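Local coordinates for hydrolase, haloacid dehalogenase-like family (Porphyromonas gingivalis, PDB 2I6X), which probably acts as a hydrolase of the haloacid dehalogenase-like family, although its substrate is not established, at residues D99-R102 / R106-L109; F137-A142 / I160-M165; D154-M159 / V180-R185. All coordinates share one frame; numbering follows the deposited sequence.

In the fold
Three contacts tie helices to the parallel sheet, or to one another, in the Rossmann-like part of the chain. Interactions 1 and 3 are largely buried and apolar: interaction 1 packs L107 on L101 and the aliphatic part of R102, and interaction 3 sets F156 against T182 and A183. Interaction 2, by contrast, lies partly at the surface and is held by charge and hydrogen bonds. Interactions 1 and 2 reach neighbouring strands, 106-111 and 139-142, and meet through the turn that opens segment 137-142. Interactions 2 and 3 share helix 153-163, whose C-terminal end faces the edge strand in interaction 2 and whose N-terminal half packs against helix 177-185 in interaction 3.

Interaction 1: residues D99-R102 / R106-L109; sequences DSLR and RLFL
The guanidinium of R102 turns away from L107, on whose CD1 the arginine's CA and CD pack, to the loop before strand 139-142: NH1 forms a salt bridge with D138 and NH2 a hydrogen bond to S135 O. The second guanidinium belongs to R106 on the strand. F108 CZ sits 3.4 Å above one face of that group, displaced toward its rim, while R106 CZ lies at the edge of the F108 ring and in its plane; R106 NH2 is hydrogen-bonded to S163 O, a link to helix 153-163. R106 and F108 thus share one side of the strand, and L107 projects from the other, toward L101.

On the strand side the contact rests chiefly on L107. Its CD1 lies 3.8 Å from R102 CA and 3.9 Å from L101 CB, and its CD2 lies 4.1 Å from the same L101 CB. Leucine suits this buried place because its branched, apolar end packs against L101 and the aliphatic part of R102 and needs no polar partner. R102 sends CG anti to its backbone N (chi1 -168°) and then bends at chi2 and chi3; the fold in the chain brings CD to 3.9 Å from L107 CD1 and still leaves the charged end directed at D138. D138 also accepts a hydrogen bond from L107 N, so one carboxylate serves both segments.

A connection of three residues separates R102 from strand 106-111, which runs between strands 7-10 and 139-142. L101 and L107 both also rest on I8 of strand 7-10, as helix 92-101 packs on the parallel sheet of the Rossmann-like HAD core.

Interaction 2: residues F137-A142 / I160-M165; sequences FDKVYA and IADSGM
K139 reaches across from the edge strand to D162 on the last turn of helix 153-163, and each atom beyond its CB has a definite neighbour. CB leaves the strand toward the helix, and CG, anti to the backbone N (chi1 -167°), lies 3.9 Å above one face of the Y141 ring, toward its rim. A bend at chi2 then turns the chain to D162: CD comes within 3.3 Å of D162 OD2, and CE follows close by. At the tip, NZ forms a salt bridge with D162 OD2 at 3.0 Å, plus a weak hydrogen bond to OD1. The lysine runs at about a right angle to the aspartate, and its NZ meets OD2 on the syn side, 33° out of the carboxylate plane.

Y141 comes to the same oxygen from two residues further along the strand, on the same face as K139. Its OH donates to the anti lone pair of D162 OD2 at 2.5 Å, with ring and carboxylate planes 81° apart. Tyrosine suits this site because its ring can stay buried while its hydroxyl reaches the helix end; Y141 OH also lies 3.5 Å from S163 CB.

S163 closes the helix with an ST turn, M165 N donating to its OG at 3.1 Å, and that hydroxyl is also hydrogen-bonded to M159 O. G164 follows with positive phi, a conformation that glycine takes easily.

With a lysine and a tyrosine both donating to OD2, the negative charge of D162 is probably stabilised, fixing the helix end to the edge strand by polar bonds at a partly exposed border.

Interaction 3: residues D154-M159 / V180-R185; sequences DIFLEM and VATAER
F156 points its ring from helix 153-163 at T182 and A183 of helix 177-185, a helix-helix contact of the Rossmann-like HAD fold. Both helices are connections of beta-alpha-beta units in the parallel sheet: helix 153-163 leads from strand 139-142 to strand 170-173, from which helix 177-185 leads on to strand 189-191.

The ring is met obliquely by both partners, which touch its two flanks. T182 approaches one ortho-meta side, its CG2 lying 3.6 Å from both CD2 and CE2 of F156. A183 meets the opposite flank from the same side of the ring plane, with its CB 3.8 Å from F156 CE1. A small residue is well placed here, since the backbones come near each other, the CA atoms of F156 and A183 being 7.6 Å apart. F156 has CG anti to its own carbonyl carbon (chi1 -68°), which extends the phenyl group across the gap between the helices. Its ring also packs edge-to-face with F172 of strand 170-173 and touches L110 of strand 106-111, so it joins both helices to the sheet.

Threonine divides its two branches between different tasks. With CG2 anti to the backbone N, the methyl is given to the phenylalanine, while the buried hydroxyl OG1 is hydrogen-bonded to the carbonyl oxygen of P151.

Interaction 1: residues D99-R102 / R106-L109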
ATOM      1  N   ASP A  99      10.099  11.843  -6.102  1.00 64.70           N
ATOM      2  CA  ASP A  99       9.814  13.164  -6.609  1.00 65.28           C
ATOM      3  C   ASP A  99      10.771  13.574  -7.734  1.00 64.76           C
ATOM      4  O   ASP A  99      10.370  14.297  -8.657  1.00 64.71           O
ATOM      5  CB  ASP A  99       9.857  14.191  -5.486  1.00 66.33           C
ATOM      6  CG  ASP A  99       9.258  15.517  -5.907  1.00 69.50           C
ATOM      7  OD1 ASP A  99       9.962  16.547  -5.802  1.00 71.53           O
ATOM      8  OD2 ASP A  99       8.090  15.515  -6.384  1.00 73.65           O
ATOM      9  N   SER A 100      12.024  13.111  -7.650  1.00 63.78           N
ATOM     10  CA  SER A 100      13.020  13.357  -8.688  1.00 62.85           C
ATOM     11  C   SER A 100      12.735  12.577  -9.966  1.00 62.85           C
ATOM     12  O   SER A 100      13.223  12.935 -11.029  1.00 62.67           O
ATOM     13  CB  SER A 100      14.435  13.048  -8.186  1.00 62.64           C
ATOM     14  OG  SER A 100      14.660  11.663  -8.056  1.00 61.92           O
ATOM     15  N   LEU A 101      11.942  11.513  -9.859  1.00 62.95           N
ATOM     16  CA  LEU A 101      11.673  10.660 -10.992  1.00 62.86           C
ATOM     17  C   LEU A 101      10.580  11.205 -11.893  1.00 63.51           C
ATOM     18  O   LEU A 101      10.447  10.763 -13.019  1.00 62.72           O
ATOM     19  CB  LEU A 101      11.295   9.264 -10.517  1.00 62.96           C
ATOM     20  CG  LEU A 101      12.400   8.416  -9.898  1.00 61.93           C
ATOM     21  CD1 LEU A 101      11.827   7.069  -9.532  1.00 61.35           C
ATOM     22  CD2 LEU A 101      13.546   8.253 -10.857  1.00 59.70           C
ATOM     23  N   ARG A 102       9.801  12.170 -11.408  1.00 64.90           N
ATOM     24  CA  ARG A 102       8.549  12.536 -12.096  1.00 66.20           C
ATOM     25  C   ARG A 102       8.698  13.128 -13.490  1.00 66.21           C
ATOM     26  O   ARG A 102       7.872  12.848 -14.368  1.00 67.37           O
ATOM     27  CB  ARG A 102       7.637  13.435 -11.255  1.00 66.74           C
ATOM     28  CG  ARG A 102       6.213  13.556 -11.862  1.00 69.21           C
ATOM     29  CD  ARG A 102       5.222  12.494 -11.351  1.00 70.64           C
ATOM     30  NE  ARG A 102       4.336  13.099 -10.357  1.00 73.46           N
ATOM     31  CZ  ARG A 102       3.030  13.283 -10.516  1.00 74.65           C
ATOM     32  NH1 ARG A 102       2.425  12.866 -11.620  1.00 75.50           N
ATOM     33  NH2 ARG A 102       2.316  13.859  -9.556  1.00 75.83           N
ATOM     34  N   ARG A 106       6.468   8.095 -15.839  1.00 59.68           N
ATOM     35  CA  ARG A 106       5.144   8.067 -15.298  1.00 59.61           C
ATOM     36  C   ARG A 106       5.168   7.187 -14.040  1.00 59.26           C
ATOM     37  O   ARG A 106       5.688   6.069 -14.070  1.00 59.05           O
ATOM     38  CB  ARG A 106       4.188   7.543 -16.352  1.00 60.08           C
ATOM     39  CG  ARG A 106       4.001   8.520 -17.484  1.00 62.02           C
ATOM     40  CD  ARG A 106       2.976   8.016 -18.467  1.00 67.54           C
ATOM     41  NE  ARG A 106       1.605   8.109 -17.966  1.00 70.29           N
ATOM     42  CZ  ARG A 106       0.636   7.253 -18.290  1.00 72.51           C
ATOM     43  NH1 ARG A 106       0.890   6.215 -19.092  1.00 71.89           N
ATOM     44  NH2 ARG A 106      -0.585   7.417 -17.788  1.00 73.02           N
ATOM     45  N   LEU A 107       4.631   7.713 -12.941  1.00 58.83           N
ATOM     46  CA  LEU A 107       4.743   7.106 -11.629  1.00 58.98           C
ATOM     47  C   LEU A 107       3.374   6.787 -11.096  1.00 59.65           C
ATOM     48  O   LEU A 107       2.460   7.602 -11.173  1.00 59.95           O
ATOM     49  CB  LEU A 107       5.439   8.065 -10.658  1.00 59.49           C
ATOM     50  CG  LEU A 107       6.838   8.509 -11.072  1.00 59.81           C
ATOM     51  CD1 LEU A 107       7.397   9.490 -10.071  1.00 61.59           C
ATOM     52  CD2 LEU A 107       7.780   7.305 -11.274  1.00 59.95           C
ATOM     53  N   PHE A 108       3.237   5.587 -10.545  1.00 60.41           N
ATOM     54  CA  PHE A 108       1.965   5.093 -10.051  1.00 60.34           C
ATOM     55  C   PHE A 108       2.150   4.407  -8.706  1.00 60.85           C
ATOM     56  O   PHE A 108       3.216   3.898  -8.413  1.00 60.22           O
ATOM     57  CB  PHE A 108       1.358   4.146 -11.078  1.00 59.97           C
ATOM     58  CG  PHE A 108       1.206   4.774 -12.433  1.00 59.73           C
ATOM     59  CD1 PHE A 108       0.083   5.556 -12.731  1.00 57.53           C
ATOM     60  CD2 PHE A 108       2.202   4.622 -13.398  1.00 56.42           C
ATOM     61  CE1 PHE A 108      -0.039   6.169 -13.968  1.00 56.49           C
ATOM     62  CE2 PHE A 108       2.067   5.212 -14.644  1.00 56.79           C
ATOM     63  CZ  PHE A 108       0.948   5.986 -14.928  1.00 56.97           C
ATOM     64  N   LEU A 109       1.109   4.440  -7.884  1.00 61.97           N
ATOM     65  CA  LEU A 109       1.059   3.641  -6.672  1.00 62.73           C
ATOM     66  C   LEU A 109       0.017   2.524  -6.838  1.00 63.67           C
ATOM     67  O   LEU A 109      -1.115   2.776  -7.272  1.00 64.33           O
ATOM     68  CB  LEU A 109       0.748   4.513  -5.450  1.00 62.31           C
ATOM     69  CG  LEU A 109       0.891   3.853  -4.065  1.00 61.46           C
ATOM     70  CD1 LEU A 109       2.326   3.921  -3.537  1.00 55.22           C
ATOM     71  CD2 LEU A 109      -0.106   4.472  -3.043  1.00 61.31           C
TER

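Interaction 2: residues F137-A142 / I160-M165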
ATOM      1  N   PHE A 137       2.357  10.871  -7.522  1.00 63.43           N
ATOM      2  CA  PHE A 137       2.055   9.917  -8.577  1.00 62.58           C
ATOM      3  C   PHE A 137       1.176  10.532  -9.633  1.00 63.15           C
ATOM      4  O   PHE A 137       0.446  11.500  -9.370  1.00 62.48           O
ATOM      5  CB  PHE A 137       1.428   8.658  -7.969  1.00 61.16           C
ATOM      6  CG  PHE A 137       2.249   8.094  -6.841  1.00 59.85           C
ATOM      7  CD1 PHE A 137       3.373   7.317  -7.104  1.00 58.53           C
ATOM      8  CD2 PHE A 137       1.955   8.401  -5.526  1.00 58.08           C
ATOM      9  CE1 PHE A 137       4.162   6.820  -6.078  1.00 56.36           C
ATOM     10  CE2 PHE A 137       2.743   7.894  -4.491  1.00 57.16           C
ATOM     11  CZ  PHE A 137       3.846   7.112  -4.778  1.00 57.15           C
ATOM     12  N   ASP A 138       1.270   9.993 -10.841  1.00 63.76           N
ATOM     13  CA  ASP A 138       0.328  10.376 -11.864  1.00 64.86           C
ATOM     14  C   ASP A 138      -1.044   9.885 -11.443  1.00 64.90           C
ATOM     15  O   ASP A 138      -2.036  10.604 -11.585  1.00 65.60           O
ATOM     16  CB  ASP A 138       0.776   9.886 -13.236  1.00 65.25           C
ATOM     17  CG  ASP A 138       2.027  10.615 -13.708  1.00 67.44           C
ATOM     18  OD1 ASP A 138       1.941  11.823 -14.024  1.00 69.42           O
ATOM     19  OD2 ASP A 138       3.112  10.006 -13.713  1.00 69.71           O
ATOM     20  N   LYS A 139      -1.079   8.694 -10.858  1.00 64.91           N
ATOM     21  CA  LYS A 139      -2.287   8.167 -10.229  1.00 65.12           C
ATOM     22  C   LYS A 139      -2.030   7.137  -9.120  1.00 64.44           C
ATOM     23  O   LYS A 139      -1.094   6.342  -9.185  1.00 63.66           O
ATOM     24  CB  LYS A 139      -3.253   7.598 -11.273  1.00 65.41           C
ATOM     25  CG  LYS A 139      -4.645   7.334 -10.726  1.00 67.74           C
ATOM     26  CD  LYS A 139      -5.706   7.588 -11.784  1.00 69.68           C
ATOM     27  CE  LYS A 139      -7.096   7.316 -11.260  1.00 72.27           C
ATOM     28  NZ  LYS A 139      -8.123   7.335 -12.389  1.00 76.19           N
ATOM     29  N   VAL A 140      -2.907   7.182  -8.118  1.00 64.52           N
ATOM     30  CA  VAL A 140      -2.964   6.240  -7.014  1.00 64.08           C
ATOM     31  C   VAL A 140      -4.065   5.191  -7.234  1.00 63.66           C
ATOM     32  O   VAL A 140      -5.247   5.513  -7.435  1.00 63.98           O
ATOM     33  CB  VAL A 140      -3.149   6.999  -5.672  1.00 64.32           C
ATOM     34  CG1 VAL A 140      -3.388   6.038  -4.515  1.00 64.12           C
ATOM     35  CG2 VAL A 140      -1.904   7.864  -5.403  1.00 63.54           C
ATOM     36  N   TYR A 141      -3.638   3.933  -7.221  1.00 63.12           N
ATOM     37  CA  TYR A 141      -4.514   2.798  -7.302  1.00 62.77           C
ATOM     38  C   TYR A 141      -4.574   2.108  -5.936  1.00 62.95           C
ATOM     39  O   TYR A 141      -3.634   1.394  -5.515  1.00 63.13           O
ATOM     40  CB  TYR A 141      -4.088   1.857  -8.456  1.00 62.01           C
ATOM     41  CG  TYR A 141      -4.158   2.545  -9.825  1.00 62.02           C
ATOM     42  CD1 TYR A 141      -5.386   2.725 -10.490  1.00 58.85           C
ATOM     43  CD2 TYR A 141      -2.993   3.037 -10.445  1.00 60.93           C
ATOM     44  CE1 TYR A 141      -5.442   3.377 -11.729  1.00 59.11           C
ATOM     45  CE2 TYR A 141      -3.040   3.673 -11.694  1.00 58.06           C
ATOM     46  CZ  TYR A 141      -4.251   3.845 -12.329  1.00 60.48           C
ATOM     47  OH  TYR A 141      -4.270   4.499 -13.557  1.00 59.28           O
ATOM     48  N   ALA A 142      -5.695   2.324  -5.250  1.00 63.14           N
ATOM     49  CA  ALA A 142      -5.874   1.843  -3.874  1.00 63.63           C
ATOM     50  C   ALA A 142      -6.970   0.804  -3.805  1.00 63.16           C
ATOM     51  O   ALA A 142      -8.107   1.090  -4.161  1.00 63.39           O
ATOM     52  CB  ALA A 142      -6.216   3.009  -2.941  1.00 63.25           C
ATOM     53  N   ILE A 160      -3.731  -1.023 -15.705  1.00 62.55           N
ATOM     54  CA  ILE A 160      -3.326  -1.023 -17.128  1.00 60.53           C
ATOM     55  C   ILE A 160      -4.300  -0.285 -18.034  1.00 60.51           C
ATOM     56  O   ILE A 160      -3.888   0.616 -18.773  1.00 60.70           O
ATOM     57  CB  ILE A 160      -3.072  -2.475 -17.610  1.00 61.43           C
ATOM     58  CG1 ILE A 160      -1.905  -3.114 -16.812  1.00 58.28           C
ATOM     59  CG2 ILE A 160      -2.850  -2.569 -19.126  1.00 59.76           C
ATOM     60  CD1 ILE A 160      -1.841  -4.659 -16.984  1.00 59.35           C
ATOM     61  N   ALA A 161      -5.585  -0.662 -17.996  1.00 59.70           N
ATOM     62  CA  ALA A 161      -6.617   0.020 -18.778  1.00 58.55           C
ATOM     63  C   ALA A 161      -6.681   1.531 -18.473  1.00 58.53           C
ATOM     64  O   ALA A 161      -6.725   2.355 -19.391  1.00 57.67           O
ATOM     65  CB  ALA A 161      -7.971  -0.625 -18.554  1.00 58.00           C
ATOM     66  N   ASP A 162      -6.659   1.889 -17.185  1.00 58.70           N
ATOM     67  CA  ASP A 162      -6.842   3.283 -16.798  1.00 59.52           C
ATOM     68  C   ASP A 162      -5.629   4.161 -17.124  1.00 59.74           C
ATOM     69  O   ASP A 162      -5.794   5.303 -17.561  1.00 59.40           O
ATOM     70  CB  ASP A 162      -7.213   3.407 -15.313  1.00 59.98           C
ATOM     71  CG  ASP A 162      -7.420   4.873 -14.874  1.00 62.04           C
ATOM     72  OD1 ASP A 162      -8.452   5.473 -15.238  1.00 63.60           O
ATOM     73  OD2 ASP A 162      -6.546   5.432 -14.176  1.00 62.59           O
ATOM     74  N   SER A 163      -4.427   3.622 -16.930  1.00 59.85           N
ATOM     75  CA  SER A 163      -3.184   4.379 -17.133  1.00 61.15           C
ATOM     76  C   SER A 163      -2.634   4.295 -18.546  1.00 61.58           C
ATOM     77  O   SER A 163      -1.896   5.185 -18.976  1.00 62.30           O
ATOM     78  CB  SER A 163      -2.091   3.873 -16.178  1.00 60.71           C
ATOM     79  OG  SER A 163      -1.708   2.562 -16.585  1.00 62.30           O
ATOM     80  N   GLY A 164      -2.948   3.205 -19.239  1.00 62.31           N
ATOM     81  CA  GLY A 164      -2.354   2.902 -20.540  1.00 63.39           C
ATOM     82  C   GLY A 164      -0.905   2.432 -20.505  1.00 64.05           C
ATOM     83  O   GLY A 164      -0.217   2.466 -21.514  1.00 63.97           O
HETATM   84  N   MSE A 165      -0.438   1.991 -19.346  1.00 65.30           N
HETATM   85  CA  MSE A 165       0.913   1.456 -19.222  1.00 68.06           C
HETATM   86  C   MSE A 165       1.047   0.090 -19.894  1.00 65.33           C
HETATM   87  O   MSE A 165       0.196  -0.797 -19.728  1.00 64.67           O
HETATM   88  CB  MSE A 165       1.321   1.369 -17.750  1.00 67.33           C
HETATM   89  CG  MSE A 165       0.534   0.343 -16.942  1.00 69.72           C
HETATM   90 SE   MSE A 165       1.069   0.294 -15.062  1.00 79.95          SE
HETATM   91  CE  MSE A 165       0.641   2.099 -14.465  1.00 69.27           C
TER

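Interaction 3: residues D154-M159 / V180-R185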
ATOM      1  N   ASP A 154      -7.315  -8.813 -11.627  1.00 63.80           N
ATOM      2  CA  ASP A 154      -8.253  -7.730 -11.928  1.00 63.66           C
ATOM      3  C   ASP A 154      -7.746  -6.340 -11.535  1.00 63.23           C
ATOM      4  O   ASP A 154      -7.926  -5.395 -12.293  1.00 63.52           O
ATOM      5  CB  ASP A 154      -9.718  -7.994 -11.509  1.00 64.09           C
ATOM      6  CG  ASP A 154      -9.920  -8.265 -10.009  1.00 65.24           C
ATOM      7  OD1 ASP A 154     -10.998  -8.850  -9.712  1.00 67.94           O
ATOM      8  OD2 ASP A 154      -9.082  -7.916  -9.140  1.00 64.23           O
ATOM      9  N   ILE A 155      -7.061  -6.222 -10.404  1.00 62.77           N
ATOM     10  CA  ILE A 155      -6.603  -4.900  -9.965  1.00 61.82           C
ATOM     11  C   ILE A 155      -5.451  -4.393 -10.875  1.00 62.09           C
ATOM     12  O   ILE A 155      -5.428  -3.221 -11.253  1.00 62.31           O
ATOM     13  CB  ILE A 155      -6.252  -4.835  -8.433  1.00 61.79           C
ATOM     14  CG1 ILE A 155      -6.292  -3.358  -7.953  1.00 60.82           C
ATOM     15  CG2 ILE A 155      -4.903  -5.604  -8.112  1.00 59.93           C
ATOM     16  CD1 ILE A 155      -5.958  -3.087  -6.455  1.00 60.87           C
ATOM     17  N   PHE A 156      -4.529  -5.278 -11.244  1.00 61.55           N
ATOM     18  CA  PHE A 156      -3.534  -4.966 -12.276  1.00 61.39           C
ATOM     19  C   PHE A 156      -4.160  -4.543 -13.609  1.00 61.96           C
ATOM     20  O   PHE A 156      -3.681  -3.583 -14.252  1.00 61.76           O
ATOM     21  CB  PHE A 156      -2.596  -6.144 -12.494  1.00 60.53           C
ATOM     22  CG  PHE A 156      -1.675  -6.412 -11.310  1.00 59.79           C
ATOM     23  CD1 PHE A 156      -0.387  -5.885 -11.282  1.00 58.44           C
ATOM     24  CD2 PHE A 156      -2.109  -7.179 -10.234  1.00 58.40           C
ATOM     25  CE1 PHE A 156       0.478  -6.129 -10.194  1.00 61.14           C
ATOM     26  CE2 PHE A 156      -1.258  -7.441  -9.117  1.00 61.60           C
ATOM     27  CZ  PHE A 156       0.035  -6.913  -9.095  1.00 59.99           C
ATOM     28  N   LEU A 157      -5.212  -5.253 -14.023  1.00 61.88           N
ATOM     29  CA  LEU A 157      -5.822  -4.989 -15.311  1.00 63.03           C
ATOM     30  C   LEU A 157      -6.580  -3.643 -15.356  1.00 62.94           C
ATOM     31  O   LEU A 157      -6.517  -2.929 -16.361  1.00 62.18           O
ATOM     32  CB  LEU A 157      -6.699  -6.173 -15.766  1.00 63.53           C
ATOM     33  CG  LEU A 157      -6.005  -7.548 -15.929  1.00 64.85           C
ATOM     34  CD1 LEU A 157      -6.998  -8.573 -16.419  1.00 67.38           C
ATOM     35  CD2 LEU A 157      -4.885  -7.510 -16.910  1.00 66.95           C
ATOM     36  N   GLU A 158      -7.278  -3.301 -14.271  1.00 63.03           N
ATOM     37  CA  GLU A 158      -7.916  -2.000 -14.159  1.00 64.04           C
ATOM     38  C   GLU A 158      -6.863  -0.884 -14.302  1.00 64.08           C
ATOM     39  O   GLU A 158      -7.045   0.042 -15.104  1.00 63.65           O
ATOM     40  CB  GLU A 158      -8.703  -1.880 -12.850  1.00 63.42           C
ATOM     41  CG  GLU A 158      -9.601  -0.635 -12.815  1.00 66.13           C
ATOM     42  CD  GLU A 158     -10.496  -0.529 -11.573  1.00 66.83           C
ATOM     43  OE1 GLU A 158     -10.901  -1.586 -11.055  1.00 72.84           O
ATOM     44  OE2 GLU A 158     -10.825   0.601 -11.125  1.00 69.07           O
HETATM   45  N   MSE A 159      -5.757  -1.019 -13.558  1.00 64.09           N
HETATM   46  CA  MSE A 159      -4.607  -0.117 -13.619  1.00 66.50           C
HETATM   47  C   MSE A 159      -4.041   0.082 -15.034  1.00 63.87           C
HETATM   48  O   MSE A 159      -3.882   1.217 -15.493  1.00 64.04           O
HETATM   49  CB  MSE A 159      -3.493  -0.591 -12.673  1.00 65.50           C
HETATM   50  CG  MSE A 159      -2.214   0.222 -12.839  1.00 68.09           C
HETATM   51 SE   MSE A 159      -0.833  -0.163 -11.511  1.00 76.50          SE
HETATM   52  CE  MSE A 159      -0.278  -1.921 -12.221  1.00 71.25           C
ATOM     53  N   VAL A 180       4.282  -9.603  -6.595  1.00 61.47           N
ATOM     54  CA  VAL A 180       5.349  -9.771  -7.590  1.00 61.00           C
ATOM     55  C   VAL A 180       5.104 -10.902  -8.586  1.00 61.15           C
ATOM     56  O   VAL A 180       5.235 -10.715  -9.809  1.00 62.00           O
ATOM     57  CB  VAL A 180       6.733  -9.951  -6.885  1.00 60.96           C
ATOM     58  CG1 VAL A 180       7.783 -10.457  -7.836  1.00 58.78           C
ATOM     59  CG2 VAL A 180       7.157  -8.663  -6.251  1.00 59.67           C
ATOM     60  N   ALA A 181       4.757 -12.083  -8.082  1.00 61.38           N
ATOM     61  CA  ALA A 181       4.411 -13.220  -8.959  1.00 61.88           C
ATOM     62  C   ALA A 181       3.293 -12.865  -9.967  1.00 62.05           C
ATOM     63  O   ALA A 181       3.365 -13.236 -11.129  1.00 62.62           O
ATOM     64  CB  ALA A 181       4.019 -14.445  -8.126  1.00 61.59           C
ATOM     65  N   THR A 182       2.277 -12.129  -9.530  1.00 62.41           N
ATOM     66  CA  THR A 182       1.200 -11.731 -10.446  1.00 62.31           C
ATOM     67  C   THR A 182       1.689 -10.723 -11.478  1.00 61.97           C
ATOM     68  O   THR A 182       1.297 -10.802 -12.647  1.00 61.56           O
ATOM     69  CB  THR A 182      -0.047 -11.181  -9.682  1.00 62.79           C
ATOM     70  OG1 THR A 182      -0.609 -12.224  -8.883  1.00 64.99           O
ATOM     71  CG2 THR A 182      -1.108 -10.666 -10.633  1.00 60.81           C
ATOM     72  N   ALA A 183       2.534  -9.779 -11.060  1.00 61.95           N
ATOM     73  CA  ALA A 183       3.074  -8.795 -12.019  1.00 62.42           C
ATOM     74  C   ALA A 183       4.001  -9.442 -13.062  1.00 62.69           C
ATOM     75  O   ALA A 183       3.957  -9.079 -14.253  1.00 62.75           O
ATOM     76  CB  ALA A 183       3.753  -7.652 -11.323  1.00 62.28           C
ATOM     77  N   GLU A 184       4.803 -10.414 -12.627  1.00 62.55           N
ATOM     78  CA  GLU A 184       5.595 -11.239 -13.563  1.00 62.62           C
ATOM     79  C   GLU A 184       4.734 -11.937 -14.608  1.00 62.11           C
ATOM     80  O   GLU A 184       5.052 -11.920 -15.782  1.00 61.84           O
ATOM     81  CB  GLU A 184       6.421 -12.290 -12.811  1.00 62.80           C
ATOM     82  CG  GLU A 184       7.663 -11.702 -12.108  1.00 64.15           C
ATOM     83  CD  GLU A 184       8.769 -11.231 -13.082  1.00 67.58           C
ATOM     84  OE1 GLU A 184       8.772 -11.629 -14.298  1.00 68.19           O
ATOM     85  OE2 GLU A 184       9.655 -10.468 -12.613  1.00 66.92           O
ATOM     86  N   ARG A 185       3.642 -12.535 -14.147  0.50 61.94           N
ATOM     87  CA  ARG A 185       2.715 -13.304 -14.965  0.50 61.57           C
ATOM     88  C   ARG A 185       2.119 -12.401 -16.067  0.50 61.57           C
ATOM     89  O   ARG A 185       1.941 -12.819 -17.206  0.50 61.46           O
ATOM     90  CB  ARG A 185       1.605 -13.770 -14.031  0.50 61.75           C
ATOM     91  CG  ARG A 185       1.249 -15.224 -14.011  0.50 60.69           C
ATOM     92  CD  ARG A 185       0.385 -15.440 -12.764  0.50 58.84           C
ATOM     93  NE  ARG A 185       1.001 -16.273 -11.719  0.50 55.31           N
ATOM     94  CZ  ARG A 185       0.900 -16.054 -10.403  0.50 55.33           C
ATOM     95  NH1 ARG A 185       1.495 -16.886  -9.546  0.50 56.05           N
ATOM     96  NH2 ARG A 185       0.253 -14.998  -9.921  0.50 48.47           N
TER